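Side-chain contacts in paenibacillus xanthan lyase (Paenibacillus, PDB 6F2P), which removes the terminal, typically pyruvated, mannose of xanthan side chains, probably by the beta-elimination chemistry of polysaccharide lyase family 8: residues K454-G459 with N660-E665; Y222-G227 with S368-A373. All blocks are in the same frame, centred on the assembly; numbering follows the deposited sequence.

Contact 1. Residues K454-G459 with N660-E665; sequences KSWAGG and NFWNDE
One face of the Trp456 indole carries the benzo ring of Trp662 obliquely, with Trp662 CZ3 offset toward the rim and 3.2 Å from Trp456 CD2. The five-membered ring of Trp456 and the six-membered ring of Trp662 have centroids 4.1 Å apart and planes inclined at 43°, which fits neither a parallel stack nor a T-shape. Trp662 has CG anti to its carbonyl carbon (chi1 -67°), and this turn carries CE3 and CZ3 over the Trp456 pyrrole. The same face of Trp662 that receives Trp456 also looks toward CB of Asn660. Two groups border the Trp456 rim. Its NE1 donates to Phe661 O at 2.9 Å with an N-H...O angle of 152°; the oxygen lies close to the indole plane, a bond that helps to fix the ring's rotation. At the far corner, Trp456 CH2 reaches Asn660 OD1 at 3.5 Å, while that amide is itself held by Ser485 and Ser679. Trp662 NE1 is hydrogen-bonded to OE1 of Gln647. Trp456 thus bridges strand 457-462, outermost in the super-sandwich sheet, to the end of strand 656-661 in the C-terminal beta-sandwich, with strand 466-474 touching both indoles and Pro696 alongside Trp456.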
loop_
_atom_site.group_PDB
_atom_site.type_symbol
_atom_site.label_atom_id
_atom_site.label_comp_id
_atom_site.label_asym_id
_atom_site.label_seq_id
_atom_site.Cartn_x
_atom_site.Cartn_y
_atom_site.Cartn_z
ATOM N N LYS A 454 -4.180 13.474 0.021
ATOM C CA LYS A 454 -3.560 12.803 1.171
ATOM C C LYS A 454 -2.906 11.479 0.771
ATOM O O LYS A 454 -3.527 10.635 0.130
ATOM C CB LYS A 454 -4.584 12.547 2.287
ATOM C CG LYS A 454 -5.326 13.776 2.791
ATOM C CD LYS A 454 -4.407 14.803 3.413
ATOM C CE LYS A 454 -5.204 15.958 4.008
ATOM N NZ LYS A 454 -4.319 17.026 4.578
ATOM N N SER A 455 -1.653 11.299 1.171
ATOM C CA SER A 455 -0.885 10.113 0.813
ATOM C C SER A 455 -0.945 9.018 1.874
ATOM O O SER A 455 -0.572 7.873 1.612
ATOM C CB SER A 455 0.572 10.495 0.583
ATOM O OG SER A 455 1.087 11.161 1.724
ATOM N N TRP A 456 -1.396 9.374 3.073
ATOM C CA TRP A 456 -1.427 8.428 4.180
ATOM C C TRP A 456 -2.598 7.476 4.003
ATOM O O TRP A 456 -3.698 7.717 4.495
ATOM C CB TRP A 456 -1.559 9.170 5.513
ATOM C CG TRP A 456 -0.910 8.523 6.729
ATOM C CD1 TRP A 456 0.010 9.105 7.555
ATOM C CD2 TRP A 456 -1.149 7.203 7.267
ATOM N NE1 TRP A 456 0.365 8.239 8.564
ATOM C CE2 TRP A 456 -0.329 7.067 8.413
ATOM C CE3 TRP A 456 -1.970 6.131 6.894
ATOM C CZ2 TRP A 456 -0.304 5.903 9.188
ATOM C CZ3 TRP A 456 -1.945 4.971 7.664
ATOM C CH2 TRP A 456 -1.115 4.867 8.802
ATOM N N ALA A 457 -2.358 6.388 3.290
ATOM C CA ALA A 457 -3.312 5.297 3.243
ATOM C C ALA A 457 -2.523 4.001 3.156
ATOM O O ALA A 457 -1.643 3.855 2.314
ATOM C CB ALA A 457 -4.237 5.444 2.059
ATOM N N GLY A 458 -2.827 3.066 4.043
ATOM C CA GLY A 458 -2.139 1.794 4.047
ATOM C C GLY A 458 -2.114 1.221 5.446
ATOM O O GLY A 458 -3.023 1.476 6.243
ATOM N N GLY A 459 -1.069 0.457 5.752
ATOM C CA GLY A 459 -0.960 -0.182 7.043
ATOM C C GLY A 459 0.133 -1.222 7.091
ATOM O O GLY A 459 0.977 -1.288 6.195
ATOM N N ASN A 660 -0.978 3.738 14.501
ATOM C CA ASN A 660 -0.777 4.626 13.366
ATOM C C ASN A 660 -0.225 5.985 13.818
ATOM O O ASN A 660 -0.816 6.651 14.668
ATOM C CB ASN A 660 -2.072 4.812 12.576
ATOM C CG ASN A 660 -2.511 3.543 11.842
ATOM O OD1 ASN A 660 -1.686 2.704 11.475
ATOM N ND2 ASN A 660 -3.822 3.411 11.616
ATOM N N PHE A 661 0.916 6.376 13.254
ATOM C CA PHE A 661 1.535 7.670 13.520
ATOM C C PHE A 661 1.258 8.646 12.374
ATOM O O PHE A 661 1.625 8.384 11.223
ATOM C CB PHE A 661 3.047 7.508 13.663
ATOM C CG PHE A 661 3.477 6.797 14.914
ATOM C CD1 PHE A 661 3.617 7.489 16.106
ATOM C CD2 PHE A 661 3.773 5.445 14.895
ATOM C CE1 PHE A 661 4.030 6.842 17.268
ATOM C CE2 PHE A 661 4.186 4.794 16.046
ATOM C CZ PHE A 661 4.317 5.495 17.232
ATOM N N TRP A 662 0.642 9.781 12.695
ATOM C CA TRP A 662 0.152 10.714 11.676
ATOM C C TRP A 662 1.099 11.854 11.293
ATOM O O TRP A 662 0.897 12.510 10.269
ATOM C CB TRP A 662 -1.196 11.298 12.105
ATOM C CG TRP A 662 -2.281 10.275 12.143
ATOM C CD1 TRP A 662 -2.899 9.776 13.250
ATOM C CD2 TRP A 662 -2.869 9.608 11.020
ATOM N NE1 TRP A 662 -3.838 8.841 12.888
ATOM C CE2 TRP A 662 -3.841 8.723 11.523
ATOM C CE3 TRP A 662 -2.675 9.681 9.637
ATOM C CZ2 TRP A 662 -4.615 7.913 10.692
ATOM C CZ3 TRP A 662 -3.444 8.879 8.815
ATOM C CH2 TRP A 662 -4.398 8.003 9.345
ATOM N N ASN A 663 2.123 12.097 12.108
ATOM C CA ASN A 663 2.988 13.253 11.895
ATOM C C ASN A 663 4.447 12.891 11.653
ATOM O O ASN A 663 4.926 11.847 12.102
ATOM C CB ASN A 663 2.885 14.222 13.074
ATOM C CG ASN A 663 1.465 14.697 13.318
ATOM O OD1 ASN A 663 0.942 14.561 14.421
ATOM N ND2 ASN A 663 0.836 15.263 12.291
ATOM N N ASP A 664 5.152 13.760 10.941
ATOM C CA ASP A 664 6.573 13.556 10.718
ATOM C C ASP A 664 7.411 14.245 11.803
ATOM O O ASP A 664 8.396 14.929 11.511
ATOM C CB ASP A 664 6.978 14.035 9.320
ATOM C CG ASP A 664 6.691 13.006 8.237
ATOM O OD1 ASP A 664 6.557 11.804 8.559
ATOM O OD2 ASP A 664 6.618 13.401 7.053
ATOM N N GLU A 665 6.998 14.070 13.054
ATOM C CA GLU A 665 7.762 14.552 14.199
ATOM C C GLU A 665 7.867 13.404 15.194
ATOM O O GLU A 665 7.050 12.481 15.152
ATOM C CB GLU A 665 7.080 15.768 14.837
ATOM C CG GLU A 665 5.628 15.528 15.234
ATOM C CD GLU A 665 4.985 16.717 15.949
ATOM O OE1 GLU A 665 4.485 17.636 15.265
ATOM O OE2 GLU A 665 4.968 16.726 17.200
#

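Contact 2. Residues Y222-G227 with S368-A373; sequences YYAYNG and SGMDRA
Ala224 CB sits over one face of the Arg372 guanidinium, 3.6 Å from NH2 and 3.7 Å from CZ, displaced toward the rim of the group. The same methyl meets Met370, lying 3.8 Å from SD, so a single small side chain fills the angle between thioether and guanidinium. Further along, Met370 SD lies 3.2 Å from Asn226 OD1, and Met370 CE is also close to that oxygen; this is plain proximity, and the two side chains cross at roughly a right angle. With CG of Met370 placed between its backbone N and carbonyl carbon (chi1 66°) and the chain extended beyond, the torsions bring the sulfur beside Ala224 CB and the Asn226 amide. A water joins the two segments, donating to Ala224 O at 2.6 Å and accepting a weak bond from Arg372 NH2. Behind this first shell lies a G1 beta bulge: Asp371, with a positive phi of 48°, and Arg372 both face Phe367 in the turn linking strands 363-367 and 372-377, neighbours in a sheet of the super-sandwich domain. Arg372 NH1 folds back onto Asp371 O at 3.3 Å, in the guanidinium plane but above that of the carbonyl. Its NE is bound by Met279 O, so two carbonyls help to set the flat group against the methyl. Replacing Arg372 by an alanine would probably strip Ala224 CB of its flat cover and leave the Met279 carbonyl without this donor. Asn226 is held within its own domain: Phe217 N of strand 217-219 donates to OD1, and ND2 donates to Gly215 O and to Ser266 O of helix 256-267. Ser216, Val218 of strand 217-219 and Phe270 pack on Met370.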
loop_
_atom_site.group_PDB
_atom_site.type_symbol
_atom_site.label_atom_id
_atom_site.label_comp_id
_atom_site.label_asym_id
_atom_site.label_seq_id
_atom_site.Cartn_x
_atom_site.Cartn_y
_atom_site.Cartn_z
ATOM N N TYR A 222 -5.531 4.207 -11.744
ATOM C CA TYR A 222 -5.670 4.526 -10.318
ATOM C C TYR A 222 -6.751 3.750 -9.565
ATOM O O TYR A 222 -7.187 4.199 -8.505
ATOM C CB TYR A 222 -5.964 6.022 -10.130
ATOM C CG TYR A 222 -5.028 6.957 -10.863
ATOM C CD1 TYR A 222 -3.699 7.087 -10.480
ATOM C CD2 TYR A 222 -5.478 7.721 -11.932
ATOM C CE1 TYR A 222 -2.837 7.951 -11.146
ATOM C CE2 TYR A 222 -4.625 8.584 -12.610
ATOM C CZ TYR A 222 -3.307 8.698 -12.212
ATOM O OH TYR A 222 -2.460 9.556 -12.887
ATOM N N TYR A 223 -7.200 2.611 -10.088
ATOM C CA TYR A 223 -8.339 1.940 -9.465
ATOM C C TYR A 223 -8.086 0.480 -9.132
ATOM O O TYR A 223 -7.492 -0.254 -9.915
ATOM C CB TYR A 223 -9.616 2.102 -10.311
ATOM C CG TYR A 223 -9.866 3.546 -10.656
ATOM C CD1 TYR A 223 -9.302 4.103 -11.791
ATOM C CD2 TYR A 223 -10.614 4.370 -9.824
ATOM C CE1 TYR A 223 -9.482 5.422 -12.101
ATOM C CE2 TYR A 223 -10.807 5.706 -10.132
ATOM C CZ TYR A 223 -10.234 6.223 -11.275
ATOM O OH TYR A 223 -10.398 7.543 -11.615
ATOM N N ALA A 224 -8.531 0.080 -7.947
ATOM C CA ALA A 224 -8.478 -1.307 -7.517
ATOM C C ALA A 224 -9.408 -2.101 -8.419
ATOM O O ALA A 224 -10.600 -1.814 -8.478
ATOM C CB ALA A 224 -8.928 -1.409 -6.077
ATOM N N TYR A 225 -8.879 -3.090 -9.129
ATOM C CA TYR A 225 -9.672 -3.731 -10.174
ATOM C C TYR A 225 -9.500 -5.239 -10.365
ATOM O O TYR A 225 -9.743 -5.745 -11.463
ATOM C CB TYR A 225 -9.473 -3.019 -11.522
ATOM C CG TYR A 225 -10.692 -2.241 -11.961
ATOM C CD1 TYR A 225 -11.931 -2.867 -12.099
ATOM C CD2 TYR A 225 -10.611 -0.884 -12.234
ATOM C CE1 TYR A 225 -13.048 -2.156 -12.493
ATOM C CE2 TYR A 225 -11.719 -0.169 -12.631
ATOM C CZ TYR A 225 -12.931 -0.805 -12.760
ATOM O OH TYR A 225 -14.029 -0.079 -13.146
ATOM N N ASN A 226 -9.111 -5.957 -9.312
ATOM C CA ASN A 226 -8.985 -7.408 -9.401
ATOM C C ASN A 226 -10.267 -8.050 -9.916
ATOM O O ASN A 226 -10.230 -8.945 -10.760
ATOM C CB ASN A 226 -8.637 -8.023 -8.048
ATOM C CG ASN A 226 -7.342 -7.486 -7.472
ATOM O OD1 ASN A 226 -7.105 -6.270 -7.453
ATOM N ND2 ASN A 226 -6.492 -8.393 -6.991
ATOM N N GLY A 227 -11.399 -7.577 -9.405
ATOM C CA GLY A 227 -12.697 -8.144 -9.739
ATOM C C GLY A 227 -13.245 -7.709 -11.085
ATOM O O GLY A 227 -14.091 -8.385 -11.655
ATOM N N SER A 368 -1.160 -2.824 -0.556
ATOM C CA SER A 368 -0.652 -1.461 -0.582
ATOM C C SER A 368 -0.673 -0.821 -1.969
ATOM O O SER A 368 -0.688 0.403 -2.095
ATOM C CB SER A 368 0.773 -1.446 -0.035
ATOM O OG SER A 368 0.767 -1.760 1.343
ATOM N N GLY A 369 -0.653 -1.651 -3.006
ATOM C CA GLY A 369 -0.656 -1.157 -4.371
ATOM C C GLY A 369 -1.999 -0.611 -4.837
ATOM O O GLY A 369 -2.071 0.073 -5.858
ATOM N N MET A 370 -3.063 -0.904 -4.095
ATOM C CA MET A 370 -4.383 -0.423 -4.469
ATOM C C MET A 370 -5.210 0.055 -3.276
ATOM O O MET A 370 -6.442 0.072 -3.337
ATOM C CB MET A 370 -5.143 -1.506 -5.229
ATOM C CG MET A 370 -5.468 -2.711 -4.387
ATOM S SD MET A 370 -6.205 -4.003 -5.388
ATOM C CE MET A 370 -6.507 -5.255 -4.158
ATOM N N ASP A 371 -4.534 0.447 -2.201
ATOM C CA ASP A 371 -5.204 0.935 -0.995
ATOM C C ASP A 371 -6.352 0.039 -0.517
ATOM O O ASP A 371 -7.471 0.512 -0.315
ATOM C CB ASP A 371 -5.701 2.371 -1.195
ATOM C CG ASP A 371 -4.559 3.369 -1.388
ATOM O OD1 ASP A 371 -3.385 3.015 -1.103
ATOM O OD2 ASP A 371 -4.847 4.512 -1.824
ATOM N N ARG A 372 -6.070 -1.252 -0.353
ATOM C CA ARG A 372 -7.075 -2.201 0.124
ATOM C C ARG A 372 -6.483 -3.102 1.194
ATOM O O ARG A 372 -5.265 -3.261 1.284
ATOM C CB ARG A 372 -7.612 -3.064 -1.020
ATOM C CG ARG A 372 -8.352 -2.295 -2.096
ATOM C CD ARG A 372 -9.688 -1.778 -1.585
ATOM N NE ARG A 372 -10.553 -1.306 -2.670
ATOM C CZ ARG A 372 -10.635 -0.041 -3.071
ATOM N NH1 ARG A 372 -9.905 0.902 -2.478
ATOM N NH2 ARG A 372 -11.452 0.283 -4.066
ATOM N N ALA A 373 -7.349 -3.700 1.999
ATOM C CA ALA A 373 -6.909 -4.630 3.032
ATOM C C ALA A 373 -7.979 -5.696 3.254
ATOM O O ALA A 373 -9.181 -5.433 3.098
ATOM C CB ALA A 373 -6.614 -3.891 4.328
HETATM O O HOH W 1 -12.585 -1.081 -6.886
#

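In the fold
The contacts follow one another in the chain, contact 2 closing before contact 1 opens, and their centres are about 18 Å apart. Contact 2 couples the alpha-helical domain to the super-sandwich, and contact 1 couples the super-sandwich to the C-terminal beta-sandwich. They meet loosely where Ala457 O lies 3.9 Å from Asp371 OD1. Arg390 ties them more firmly, forming a salt bridge with Asp371 and a hydrogen bond to Ser455 O. A bound calcium lies about 9 Å from the Met370 side chain and one about 13 Å from that of Trp456; neither residue is a metal ligand. In family 8 lyases the substrate cleft runs between helical and super-sandwich domains, so contact 2 probably lies near it.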